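PDB 6E1R: tailspike protein from Acinetobacter phage vB_ApiP_P1, which probably recognises and cleaves the capsular polysaccharide of its Acinetobacter host, acting as a trimeric beta-helical hydrolase at the phage tail. Local coordinates for residues 213-218 against 249-254; 162-167 against 191-196; 378-383 against 402-407. One frame throughout, in Å; residues are numbered along the deposited sequence.

All three contacts belong to the parallel beta-helix that forms the body of the tailspike. Along the chain contact 2 comes first, then contact 1, then contact 3. Contacts 2 and 1 lie on the same wall, separated by the pairing of strand 189-196 with 215-218. Their centres are 10 Å apart and they touch, F195 stacking on F217 and T194 bonding to D216. Contact 3 joins two loops farther along, its centre about 32 Å from that of contact 1 and 41 Å from that of contact 2. Contacts 2 and 1 face mainly the second subunit, Y254 of contact 1 also meeting Y254 of the third, which contact 3 touches, so all lie beside the trimer interface.

Contact 1: residues 213-218 against 249-254; sequences ILCDFQ and NANTFY
F217 and F253 lie side by side on adjacent parallel strands, their rings in an offset stack with centroids 4.5 Å apart and planes 14° from parallel. Followed outward, F217 begins with CB 3.7 Å from F253 CD2. CG lies about equally near CD2 and CE2 of F253. The closest approach is CD1, 3.4 Å from F253 CE2, which sits over one face of the F217 ring, toward its rim. CE1 continues the overlap against F253 CE2 and CZ, while CD2 and, at the tip, CZ each lie 4.1 Å from F253 CE2. CE2 turns instead to F195 on the other side. Both phenylalanines have CG anti to the carbonyl carbon (chi1 -65° in F217, -58° in F253), so the two CG atoms leave their strands in the same direction.

Beneath them the backbones pair in register: F217 N donates to T252 O, and F217 O receives Y254 N at 2.9 Å. Near the strand starts a side chain joins in. N251 OD1 accepts C215 N at 3.3 Å, in the carbonyl plane, while A250 O takes only a weak share of the same N-H. L214 and A250 both have left-handed backbone angles, so the two coils bend at the same level, and L214 CD2 rests 3.6 Å from A250 CB. On the face bearing D216 and T252, the Q218 amide lies alongside the Y254 ring, NE2 3.4 Å from CD2; D216 OD1 bonds to T194.

The stacked pair is typical of the aromatic stacks inside parallel beta-helices. F195 extends it on strand 189-196 and F278 on strand 273-278, I208 and L212 of strand 208-213 also touch F217, and the second subunit packs against the face bearing T252.

Contact 2: residues 162-167 against 191-196; sequences ESSYFG and SQSTFD
The hydroxyl of S164 is gripped twice: S193 OG donates to S164 OG at 2.9 Å, and S164 OG in turn donates to an ordered water 2.6 Å away. The water donates a hydrogen bond to S191 O, so the chain of bonds leads from S193 through S164 back to 191-196. The same S191 O also accepts S163 N at 2.7 Å, from a position tilted out of the carbonyl plane. S164 OG sits between its own backbone N and carbonyl carbon (chi1 54°), a rotation that places it within reach of both the S193 hydroxyl and the water. At the start of the segments S191 OG donates to E162 OE2 at 3.1 Å, using the anti lone pair of the carboxylate oxygen.

From here the chains become neighbouring parallel strands of a beta-helix wall, one coil apart. T194 O receives F166 N, and F166 O receives D196 N, both nearly straight on their carbonyls. On the interior face F166 and F195 point the same way with planes only 6° apart, yet they are slid so far that the rings barely overlap. F166 CD1 approaches F195 CE2 at 3.8 Å, and S193 OG lies at the edge of the F166 ring, in its plane. F182 meets the F166 ring edge-to-face.

The other face carries Y165, whose CD2 lies 3.7 Å from T194 CB as the two side chains cross obliquely. Besides D216, T194 OG1 bonds to H197 of the second subunit, and that histidine meets the Y165 ring edge-to-face.

Contact 3: residues 378-383 against 402-407; sequences VLNDVA and GDIRTL
N380, at the third position of a type II beta turn from V378 to D381, faces the loop 402-407 near the end of the parallel coils. The turn lies between strands 372-373 and 385-389, and its partner loop follows strand 392-395. N380 has left-handed backbone angles, as asparagine often does at this position, and its CB points toward the other loop. There CB lies 3.9 Å from I404 CD1, the two side chains crossing at about a right angle. I404 CD1 is anti along its chain (chi2 176°), which extends the methyl to the asparagine. ND2 of N380 comes 3.3 Å from G402 N, but both are donors. The amide is held elsewhere, OD1 by V371 N and ND2 by S400 OG, which fixes its rotation.

One residue past the turn, V382 CG2 meets D403 CB at 3.9 Å, where Q421 of the third subunit packs against both residues, and I404 CG1 is a looser neighbour of the same methyl. Before it, D381 OD1 accepts A383 N at 3.1 Å in an Asx turn, met from above the carboxylate plane, at the start of a short 3-10 segment.

The two loops are linked polar to polar by a water, which donates to N380 O (2.8 Å) and accepts from D403 N (2.9 Å). The junction is thus small, joined by a few light aliphatic contacts and by one water that stands in for a direct backbone bond.

Contact 1: residues 213-218 against 249-254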
ATOM      1  N   ILE A 213      -0.522 -20.019   7.471  1.00 39.52           N
ATOM      2  CA  ILE A 213       0.707 -19.503   6.877  1.00 39.28           C
ATOM      3  C   ILE A 213       0.525 -19.449   5.366  1.00 38.69           C
ATOM      4  O   ILE A 213      -0.038 -20.364   4.759  1.00 41.07           O
ATOM      5  CB  ILE A 213       1.942 -20.343   7.282  1.00 35.29           C
ATOM      6  CG1 ILE A 213       3.224 -19.704   6.740  1.00 34.12           C
ATOM      7  CG2 ILE A 213       1.814 -21.772   6.796  1.00 33.15           C
ATOM      8  CD1 ILE A 213       4.496 -20.364   7.227  1.00 32.92           C
ATOM      9  N   LEU A 214       0.990 -18.347   4.769  1.00 40.23           N
ATOM     10  CA  LEU A 214       0.900 -18.121   3.325  1.00 39.27           C
ATOM     11  C   LEU A 214      -0.543 -18.224   2.830  1.00 41.63           C
ATOM     12  O   LEU A 214      -0.825 -18.836   1.799  1.00 45.08           O
ATOM     13  CB  LEU A 214       1.811 -19.086   2.564  1.00 38.89           C
ATOM     14  CG  LEU A 214       3.299 -18.723   2.562  1.00 36.77           C
ATOM     15  CD1 LEU A 214       4.135 -19.875   2.031  1.00 37.65           C
ATOM     16  CD2 LEU A 214       3.547 -17.463   1.748  1.00 35.10           C
ATOM     17  N   CYS A 215      -1.465 -17.610   3.571  1.00 38.88           N
ATOM     18  CA  CYS A 215      -2.883 -17.611   3.236  1.00 38.13           C
ATOM     19  C   CYS A 215      -3.342 -16.192   2.937  1.00 39.35           C
ATOM     20  O   CYS A 215      -3.031 -15.264   3.692  1.00 41.20           O
ATOM     21  CB  CYS A 215      -3.720 -18.198   4.374  1.00 35.36           C
ATOM     22  SG  CYS A 215      -3.400 -19.937   4.715  1.00 38.86           S
ATOM     23  N   ASP A 216      -4.073 -16.026   1.841  1.00 40.31           N
ATOM     24  CA  ASP A 216      -4.693 -14.755   1.497  1.00 40.21           C
ATOM     25  C   ASP A 216      -6.206 -14.865   1.631  1.00 38.01           C
ATOM     26  O   ASP A 216      -6.796 -15.913   1.356  1.00 39.70           O
ATOM     27  CB  ASP A 216      -4.320 -14.317   0.076  1.00 42.66           C
ATOM     28  CG  ASP A 216      -4.878 -15.242  -0.984  1.00 47.04           C
ATOM     29  OD1 ASP A 216      -4.764 -16.474  -0.817  1.00 49.15           O
ATOM     30  OD2 ASP A 216      -5.433 -14.737  -1.982  1.00 50.80           O
ATOM     31  N   PHE A 217      -6.828 -13.769   2.058  1.00 36.52           N
ATOM     32  CA  PHE A 217      -8.266 -13.711   2.289  1.00 33.35           C
ATOM     33  C   PHE A 217      -8.855 -12.630   1.396  1.00 34.42           C
ATOM     34  O   PHE A 217      -8.495 -11.454   1.523  1.00 35.93           O
ATOM     35  CB  PHE A 217      -8.576 -13.422   3.760  1.00 26.30           C
ATOM     36  CG  PHE A 217      -8.143 -14.510   4.704  1.00 29.39           C
ATOM     37  CD1 PHE A 217      -6.805 -14.678   5.025  1.00 32.54           C
ATOM     38  CD2 PHE A 217      -9.076 -15.353   5.282  1.00 33.92           C
ATOM     39  CE1 PHE A 217      -6.407 -15.673   5.898  1.00 35.15           C
ATOM     40  CE2 PHE A 217      -8.683 -16.351   6.155  1.00 36.87           C
ATOM     41  CZ  PHE A 217      -7.347 -16.510   6.463  1.00 35.57           C
ATOM     42  N   GLN A 218      -9.758 -13.021   0.500  1.00 37.60           N
ATOM     43  CA  GLN A 218     -10.333 -12.112  -0.487  1.00 35.89           C
ATOM     44  C   GLN A 218     -11.789 -11.844  -0.120  1.00 38.66           C
ATOM     45  O   GLN A 218     -12.672 -12.659  -0.400  1.00 42.56           O
ATOM     46  CB  GLN A 218     -10.204 -12.685  -1.894  1.00 34.46           C
ATOM     47  CG  GLN A 218      -8.766 -12.898  -2.336  1.00 38.18           C
ATOM     48  CD  GLN A 218      -7.998 -11.596  -2.472  1.00 47.26           C
ATOM     49  OE1 GLN A 218      -8.588 -10.523  -2.604  1.00 52.52           O
ATOM     50  NE2 GLN A 218      -6.674 -11.686  -2.436  1.00 49.82           N
ATOM     51  N   ASN A 249       2.810 -17.193   9.558  1.00 30.77           N
ATOM     52  CA  ASN A 249       3.461 -16.171   8.752  1.00 32.25           C
ATOM     53  C   ASN A 249       2.660 -15.870   7.491  1.00 37.43           C
ATOM     54  O   ASN A 249       1.843 -16.675   7.039  1.00 43.33           O
ATOM     55  CB  ASN A 249       4.875 -16.608   8.348  1.00 30.93           C
ATOM     56  CG  ASN A 249       5.725 -17.015   9.531  1.00 36.24           C
ATOM     57  OD1 ASN A 249       5.536 -16.530  10.646  1.00 39.29           O
ATOM     58  ND2 ASN A 249       6.675 -17.911   9.293  1.00 33.37           N
ATOM     59  N   ALA A 250       2.895 -14.678   6.938  1.00 40.21           N
ATOM     60  CA  ALA A 250       2.505 -14.330   5.568  1.00 44.88           C
ATOM     61  C   ALA A 250       1.001 -14.494   5.332  1.00 42.14           C
ATOM     62  O   ALA A 250       0.560 -15.211   4.433  1.00 40.11           O
ATOM     63  CB  ALA A 250       3.306 -15.157   4.557  1.00 48.79           C
ATOM     64  N   ASN A 251       0.212 -13.803   6.147  1.00 42.08           N
ATOM     65  CA  ASN A 251      -1.243 -13.847   6.045  1.00 39.33           C
ATOM     66  C   ASN A 251      -1.755 -12.447   5.731  1.00 44.08           C
ATOM     67  O   ASN A 251      -1.624 -11.534   6.552  1.00 50.66           O
ATOM     68  CB  ASN A 251      -1.849 -14.403   7.332  1.00 38.48           C
ATOM     69  CG  ASN A 251      -1.415 -15.833   7.600  1.00 44.53           C
ATOM     70  OD1 ASN A 251      -1.357 -16.656   6.687  1.00 41.14           O
ATOM     71  ND2 ASN A 251      -1.080 -16.126   8.848  1.00 50.31           N
ATOM     72  N   THR A 252      -2.340 -12.283   4.545  1.00 44.56           N
ATOM     73  CA  THR A 252      -2.800 -10.992   4.052  1.00 43.59           C
ATOM     74  C   THR A 252      -4.312 -10.999   3.881  1.00 36.13           C
ATOM     75  O   THR A 252      -4.897 -12.001   3.456  1.00 35.57           O
ATOM     76  CB  THR A 252      -2.130 -10.633   2.719  1.00 49.83           C
ATOM     77  OG1 THR A 252      -0.823 -11.218   2.662  1.00 55.84           O
ATOM     78  CG2 THR A 252      -2.029  -9.127   2.554  1.00 49.68           C
ATOM     79  N   PHE A 253      -4.937  -9.871   4.209  1.00 25.79           N
ATOM     80  CA  PHE A 253      -6.386  -9.725   4.186  1.00 31.44           C
ATOM     81  C   PHE A 253      -6.753  -8.552   3.290  1.00 36.69           C
ATOM     82  O   PHE A 253      -6.285  -7.429   3.509  1.00 35.49           O
ATOM     83  CB  PHE A 253      -6.933  -9.517   5.600  1.00 30.15           C
ATOM     84  CG  PHE A 253      -6.599 -10.633   6.547  1.00 32.29           C
ATOM     85  CD1 PHE A 253      -5.347 -10.709   7.142  1.00 34.51           C
ATOM     86  CD2 PHE A 253      -7.534 -11.607   6.843  1.00 29.98           C
ATOM     87  CE1 PHE A 253      -5.038 -11.737   8.012  1.00 36.49           C
ATOM     88  CE2 PHE A 253      -7.232 -12.635   7.712  1.00 34.17           C
ATOM     89  CZ  PHE A 253      -5.981 -12.700   8.297  1.00 35.19           C
ATOM     90  N   TYR A 254      -7.591  -8.812   2.289  1.00 36.53           N
ATOM     91  CA  TYR A 254      -8.050  -7.792   1.352  1.00 32.61           C
ATOM     92  C   TYR A 254      -9.554  -7.622   1.500  1.00 35.91           C
ATOM     93  O   TYR A 254     -10.312  -8.569   1.264  1.00 42.31           O
ATOM     94  CB  TYR A 254      -7.700  -8.170  -0.089  1.00 35.80           C
ATOM     95  CG  TYR A 254      -6.221  -8.335  -0.361  1.00 36.95           C
ATOM     96  CD1 TYR A 254      -5.490  -7.325  -0.975  1.00 37.34           C
ATOM     97  CD2 TYR A 254      -5.558  -9.505  -0.017  1.00 34.96           C
ATOM     98  CE1 TYR A 254      -4.141  -7.475  -1.232  1.00 34.81           C
ATOM     99  CE2 TYR A 254      -4.209  -9.664  -0.269  1.00 34.83           C
ATOM    100  CZ  TYR A 254      -3.506  -8.646  -0.877  1.00 35.58           C
ATOM    101  OH  TYR A 254      -2.162  -8.802  -1.130  1.00 39.63           O
TER

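Contact 2: residues 162-167 against 191-196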
ATOM      1  N   GLU A 162      -0.775 -28.793   3.352  1.00 45.68           N
ATOM      2  CA  GLU A 162      -0.331 -27.648   2.568  1.00 43.60           C
ATOM      3  C   GLU A 162      -1.021 -27.626   1.208  1.00 44.50           C
ATOM      4  O   GLU A 162      -1.359 -28.670   0.642  1.00 38.05           O
ATOM      5  CB  GLU A 162       1.190 -27.676   2.397  1.00 45.78           C
ATOM      6  CG  GLU A 162       1.772 -26.431   1.745  1.00 48.82           C
ATOM      7  CD  GLU A 162       3.275 -26.504   1.570  1.00 54.91           C
ATOM      8  OE1 GLU A 162       3.778 -27.557   1.126  1.00 59.44           O
ATOM      9  OE2 GLU A 162       3.955 -25.506   1.888  1.00 56.47           O
ATOM     10  N   SER A 163      -1.241 -26.408   0.703  1.00 42.63           N
ATOM     11  CA  SER A 163      -1.878 -26.148  -0.585  1.00 42.23           C
ATOM     12  C   SER A 163      -3.359 -26.496  -0.531  1.00 47.38           C
ATOM     13  O   SER A 163      -3.727 -27.666  -0.389  1.00 53.89           O
ATOM     14  CB  SER A 163      -1.182 -26.913  -1.716  1.00 38.02           C
ATOM     15  OG  SER A 163       0.177 -26.528  -1.827  1.00 39.80           O
ATOM     16  N   SER A 164      -4.215 -25.482  -0.631  1.00 43.77           N
ATOM     17  CA  SER A 164      -5.657 -25.686  -0.628  1.00 42.37           C
ATOM     18  C   SER A 164      -6.319 -24.437  -1.192  1.00 45.31           C
ATOM     19  O   SER A 164      -5.684 -23.392  -1.355  1.00 47.27           O
ATOM     20  CB  SER A 164      -6.183 -26.008   0.775  1.00 37.78           C
ATOM     21  OG  SER A 164      -5.779 -25.031   1.715  1.00 37.81           O
ATOM     22  N   TYR A 165      -7.609 -24.561  -1.493  1.00 40.69           N
ATOM     23  CA  TYR A 165      -8.385 -23.445  -2.014  1.00 35.27           C
ATOM     24  C   TYR A 165      -9.815 -23.575  -1.518  1.00 39.66           C
ATOM     25  O   TYR A 165     -10.427 -24.638  -1.655  1.00 49.43           O
ATOM     26  CB  TYR A 165      -8.349 -23.411  -3.546  1.00 36.29           C
ATOM     27  CG  TYR A 165      -9.018 -22.197  -4.156  1.00 44.82           C
ATOM     28  CD1 TYR A 165     -10.383 -22.190  -4.423  1.00 45.93           C
ATOM     29  CD2 TYR A 165      -8.285 -21.059  -4.466  1.00 46.86           C
ATOM     30  CE1 TYR A 165     -10.996 -21.084  -4.980  1.00 47.19           C
ATOM     31  CE2 TYR A 165      -8.890 -19.948  -5.024  1.00 49.89           C
ATOM     32  CZ  TYR A 165     -10.245 -19.966  -5.279  1.00 51.21           C
ATOM     33  OH  TYR A 165     -10.852 -18.862  -5.833  1.00 54.52           O
ATOM     34  N   PHE A 166     -10.338 -22.496  -0.942  1.00 34.30           N
ATOM     35  CA  PHE A 166     -11.701 -22.459  -0.421  1.00 34.73           C
ATOM     36  C   PHE A 166     -12.417 -21.283  -1.067  1.00 39.26           C
ATOM     37  O   PHE A 166     -12.129 -20.125  -0.748  1.00 45.82           O
ATOM     38  CB  PHE A 166     -11.704 -22.344   1.102  1.00 30.74           C
ATOM     39  CG  PHE A 166     -11.075 -23.516   1.789  1.00 30.86           C
ATOM     40  CD1 PHE A 166      -9.710 -23.553   2.015  1.00 38.06           C
ATOM     41  CD2 PHE A 166     -11.847 -24.588   2.200  1.00 39.24           C
ATOM     42  CE1 PHE A 166      -9.127 -24.634   2.642  1.00 40.96           C
ATOM     43  CE2 PHE A 166     -11.270 -25.673   2.826  1.00 45.01           C
ATOM     44  CZ  PHE A 166      -9.908 -25.696   3.046  1.00 45.47           C
ATOM     45  N   GLY A 167     -13.351 -21.580  -1.966  1.00 36.42           N
ATOM     46  CA  GLY A 167     -14.023 -20.540  -2.715  1.00 36.11           C
ATOM     47  C   GLY A 167     -15.508 -20.436  -2.443  1.00 36.51           C
ATOM     48  O   GLY A 167     -16.275 -21.347  -2.769  1.00 40.00           O
ATOM     49  N   SER A 191      -1.279 -24.268   5.141  1.00 38.71           N
ATOM     50  CA  SER A 191      -0.290 -23.550   4.351  1.00 36.56           C
ATOM     51  C   SER A 191      -0.733 -23.391   2.903  1.00 36.79           C
ATOM     52  O   SER A 191      -1.347 -24.294   2.325  1.00 37.46           O
ATOM     53  CB  SER A 191       1.060 -24.271   4.400  1.00 38.85           C
ATOM     54  OG  SER A 191       1.981 -23.696   3.490  1.00 44.52           O
ATOM     55  N   GLN A 192      -0.405 -22.234   2.328  1.00 36.12           N
ATOM     56  CA  GLN A 192      -0.607 -21.932   0.911  1.00 36.55           C
ATOM     57  C   GLN A 192      -2.063 -22.147   0.494  1.00 42.09           C
ATOM     58  O   GLN A 192      -2.377 -22.893  -0.435  1.00 50.26           O
ATOM     59  CB  GLN A 192       0.352 -22.748   0.041  1.00 33.17           C
ATOM     60  CG  GLN A 192       1.814 -22.373   0.242  1.00 38.49           C
ATOM     61  CD  GLN A 192       2.748 -23.099  -0.704  1.00 42.51           C
ATOM     62  OE1 GLN A 192       2.342 -24.021  -1.409  1.00 54.10           O
ATOM     63  NE2 GLN A 192       4.009 -22.684  -0.724  1.00 40.45           N
ATOM     64  N   SER A 193      -2.953 -21.462   1.203  1.00 43.71           N
ATOM     65  CA  SER A 193      -4.386 -21.550   0.969  1.00 42.81           C
ATOM     66  C   SER A 193      -4.928 -20.198   0.522  1.00 43.06           C
ATOM     67  O   SER A 193      -4.273 -19.160   0.649  1.00 44.79           O
ATOM     68  CB  SER A 193      -5.123 -22.021   2.228  1.00 42.15           C
ATOM     69  OG  SER A 193      -6.502 -22.213   1.966  1.00 44.89           O
ATOM     70  N   THR A 194      -6.147 -20.226  -0.010  1.00 39.81           N
ATOM     71  CA  THR A 194      -6.848 -19.021  -0.427  1.00 35.38           C
ATOM     72  C   THR A 194      -8.293 -19.117   0.033  1.00 36.87           C
ATOM     73  O   THR A 194      -8.948 -20.141  -0.184  1.00 41.18           O
ATOM     74  CB  THR A 194      -6.794 -18.831  -1.949  1.00 34.09           C
ATOM     75  OG1 THR A 194      -5.430 -18.726  -2.375  1.00 37.06           O
ATOM     76  CG2 THR A 194      -7.548 -17.573  -2.358  1.00 31.73           C
ATOM     77  N   PHE A 195      -8.779 -18.064   0.681  1.00 34.66           N
ATOM     78  CA  PHE A 195     -10.166 -17.976   1.129  1.00 35.13           C
ATOM     79  C   PHE A 195     -10.838 -16.870   0.321  1.00 43.89           C
ATOM     80  O   PHE A 195     -10.644 -15.682   0.595  1.00 46.10           O
ATOM     81  CB  PHE A 195     -10.237 -17.715   2.630  1.00 30.60           C
ATOM     82  CG  PHE A 195      -9.666 -18.827   3.462  1.00 34.04           C
ATOM     83  CD1 PHE A 195      -8.312 -18.863   3.761  1.00 37.26           C
ATOM     84  CD2 PHE A 195     -10.477 -19.848   3.929  1.00 34.65           C
ATOM     85  CE1 PHE A 195      -7.782 -19.887   4.522  1.00 40.95           C
ATOM     86  CE2 PHE A 195      -9.953 -20.878   4.689  1.00 38.77           C
ATOM     87  CZ  PHE A 195      -8.603 -20.898   4.986  1.00 40.26           C
ATOM     88  N   ASP A 196     -11.621 -17.266  -0.680  1.00 40.41           N
ATOM     89  CA  ASP A 196     -12.260 -16.337  -1.606  1.00 40.02           C
ATOM     90  C   ASP A 196     -13.724 -16.173  -1.213  1.00 36.48           C
ATOM     91  O   ASP A 196     -14.527 -17.096  -1.389  1.00 42.75           O
ATOM     92  CB  ASP A 196     -12.129 -16.837  -3.043  1.00 49.48           C
ATOM     93  CG  ASP A 196     -12.704 -15.866  -4.058  1.00 56.81           C
ATOM     94  OD1 ASP A 196     -13.051 -14.729  -3.678  1.00 58.93           O
ATOM     95  OD2 ASP A 196     -12.809 -16.244  -5.243  1.00 60.58           O
TER
HETATM   96  O   HOH W   1      -3.682 -25.751   3.143  1.00 31.49           O

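Contact 3: residues 378-383 against 402-407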
ATOM      1  N   VAL A 378       2.588   5.052  29.780  1.00 37.23           N
ATOM      2  CA  VAL A 378       2.614   6.445  29.352  1.00 40.47           C
ATOM      3  C   VAL A 378       1.723   6.602  28.126  1.00 38.36           C
ATOM      4  O   VAL A 378       1.985   6.016  27.070  1.00 37.42           O
ATOM      5  CB  VAL A 378       4.050   6.904  29.058  1.00 44.70           C
ATOM      6  CG1 VAL A 378       4.056   8.344  28.566  1.00 30.62           C
ATOM      7  CG2 VAL A 378       4.921   6.749  30.298  1.00 31.42           C
ATOM      8  N   LEU A 379       0.671   7.407  28.260  1.00 31.37           N
ATOM      9  CA  LEU A 379      -0.234   7.661  27.151  1.00 31.14           C
ATOM     10  C   LEU A 379       0.381   8.659  26.182  1.00 36.57           C
ATOM     11  O   LEU A 379       0.983   9.655  26.593  1.00 40.47           O
ATOM     12  CB  LEU A 379      -1.576   8.191  27.659  1.00 40.70           C
ATOM     13  CG  LEU A 379      -2.405   7.278  28.563  1.00 37.40           C
ATOM     14  CD1 LEU A 379      -3.650   8.004  29.046  1.00 32.94           C
ATOM     15  CD2 LEU A 379      -2.780   5.998  27.826  1.00 35.39           C
ATOM     16  N   ASN A 380       0.226   8.378  24.887  1.00 37.62           N
ATOM     17  CA  ASN A 380       0.678   9.275  23.824  1.00 32.06           C
ATOM     18  C   ASN A 380       2.177   9.544  23.927  1.00 29.41           C
ATOM     19  O   ASN A 380       2.640  10.670  23.736  1.00 29.23           O
ATOM     20  CB  ASN A 380      -0.117  10.581  23.833  1.00 30.26           C
ATOM     21  CG  ASN A 380      -1.611  10.354  23.707  1.00 31.89           C
ATOM     22  OD1 ASN A 380      -2.057   9.509  22.930  1.00 32.74           O
ATOM     23  ND2 ASN A 380      -2.392  11.102  24.476  1.00 33.47           N
ATOM     24  N   ASP A 381       2.941   8.497  24.233  1.00 29.54           N
ATOM     25  CA  ASP A 381       4.394   8.596  24.303  1.00 29.16           C
ATOM     26  C   ASP A 381       4.940   8.886  22.910  1.00 34.46           C
ATOM     27  O   ASP A 381       4.899   8.025  22.025  1.00 39.62           O
ATOM     28  CB  ASP A 381       4.981   7.307  24.873  1.00 45.96           C
ATOM     29  CG  ASP A 381       6.489   7.371  25.044  1.00 44.25           C
ATOM     30  OD1 ASP A 381       7.073   8.459  24.862  1.00 42.94           O
ATOM     31  OD2 ASP A 381       7.092   6.326  25.370  1.00 45.89           O
ATOM     32  N   VAL A 382       5.452  10.104  22.714  1.00 31.61           N
ATOM     33  CA  VAL A 382       5.955  10.508  21.407  1.00 28.50           C
ATOM     34  C   VAL A 382       7.186   9.703  21.008  1.00 29.35           C
ATOM     35  O   VAL A 382       7.498   9.604  19.816  1.00 30.17           O
ATOM     36  CB  VAL A 382       6.250  12.021  21.409  1.00 29.37           C
ATOM     37  CG1 VAL A 382       6.551  12.522  20.002  1.00 30.16           C
ATOM     38  CG2 VAL A 382       5.077  12.782  22.010  1.00 29.89           C
ATOM     39  N   ALA A 383       7.882   9.099  21.975  1.00 28.18           N
ATOM     40  CA  ALA A 383       9.014   8.241  21.644  1.00 28.15           C
ATOM     41  C   ALA A 383       8.588   7.007  20.860  1.00 34.37           C
ATOM     42  O   ALA A 383       9.434   6.368  20.225  1.00 35.69           O
ATOM     43  CB  ALA A 383       9.748   7.821  22.918  1.00 28.40           C
ATOM     44  N   GLY A 402      -2.105  14.216  23.479  1.00 38.31           N
ATOM     45  CA  GLY A 402      -0.843  14.617  24.079  1.00 35.82           C
ATOM     46  C   GLY A 402      -0.089  15.579  23.184  1.00 38.01           C
ATOM     47  O   GLY A 402      -0.649  16.554  22.666  1.00 39.67           O
ATOM     48  N   ASP A 403       1.198  15.304  22.988  1.00 33.16           N
ATOM     49  CA  ASP A 403       2.057  16.128  22.150  1.00 32.61           C
ATOM     50  C   ASP A 403       2.136  15.626  20.714  1.00 34.92           C
ATOM     51  O   ASP A 403       3.010  16.071  19.965  1.00 36.73           O
ATOM     52  CB  ASP A 403       3.464  16.202  22.747  1.00 33.41           C
ATOM     53  CG  ASP A 403       3.499  16.940  24.069  1.00 36.74           C
ATOM     54  OD1 ASP A 403       2.631  17.814  24.287  1.00 34.86           O
ATOM     55  OD2 ASP A 403       4.395  16.648  24.888  1.00 37.97           O
ATOM     56  N   ILE A 404       1.257  14.709  20.321  1.00 37.78           N
ATOM     57  CA  ILE A 404       1.248  14.194  18.957  1.00 34.34           C
ATOM     58  C   ILE A 404       0.565  15.203  18.046  1.00 36.03           C
ATOM     59  O   ILE A 404      -0.489  15.757  18.384  1.00 38.92           O
ATOM     60  CB  ILE A 404       0.554  12.822  18.906  1.00 31.04           C
ATOM     61  CG1 ILE A 404       1.253  11.842  19.853  1.00 28.79           C
ATOM     62  CG2 ILE A 404       0.536  12.278  17.485  1.00 28.70           C
ATOM     63  CD1 ILE A 404       0.577  10.492  19.953  1.00 28.89           C
ATOM     64  N   ARG A 405       1.161  15.445  16.882  1.00 28.92           N
ATOM     65  CA  ARG A 405       0.669  16.475  15.978  1.00 32.81           C
ATOM     66  C   ARG A 405      -0.527  15.979  15.176  1.00 36.59           C
ATOM     67  O   ARG A 405      -0.554  14.837  14.708  1.00 35.13           O
ATOM     68  CB  ARG A 405       1.778  16.924  15.028  1.00 31.13           C
ATOM     69  CG  ARG A 405       1.573  18.314  14.447  1.00 33.59           C
ATOM     70  CD  ARG A 405       2.745  18.717  13.567  1.00 31.77           C
ATOM     71  NE  ARG A 405       2.685  20.121  13.171  1.00 36.30           N
ATOM     72  CZ  ARG A 405       3.460  20.667  12.239  1.00 38.24           C
ATOM     73  NH1 ARG A 405       4.356  19.926  11.600  1.00 41.00           N
ATOM     74  NH2 ARG A 405       3.339  21.953  11.943  1.00 34.92           N
ATOM     75  N   THR A 406      -1.518  16.854  15.018  1.00 40.18           N
ATOM     76  CA  THR A 406      -2.674  16.628  14.162  1.00 41.04           C
ATOM     77  C   THR A 406      -2.912  17.880  13.331  1.00 45.80           C
ATOM     78  O   THR A 406      -2.267  18.914  13.528  1.00 48.43           O
ATOM     79  CB  THR A 406      -3.937  16.278  14.965  1.00 43.90           C
ATOM     80  OG1 THR A 406      -4.363  17.420  15.717  1.00 46.38           O
ATOM     81  CG2 THR A 406      -3.680  15.112  15.910  1.00 41.86           C
ATOM     82  N   LEU A 407      -3.849  17.780  12.385  1.00 47.78           N
ATOM     83  CA  LEU A 407      -4.155  18.925  11.532  1.00 46.78           C
ATOM     84  C   LEU A 407      -4.729  20.083  12.341  1.00 48.74           C
ATOM     85  O   LEU A 407      -4.451  21.252  12.046  1.00 46.53           O
ATOM     86  CB  LEU A 407      -5.124  18.509  10.426  1.00 43.78           C
ATOM     87  CG  LEU A 407      -4.550  17.616   9.324  1.00 38.55           C
ATOM     88  CD1 LEU A 407      -5.615  17.280   8.293  1.00 36.43           C
ATOM     89  CD2 LEU A 407      -3.353  18.283   8.665  1.00 36.70           C
TER
HETATM   90  O   HOH W   2       2.440  13.332  24.673  1.00 18.25           O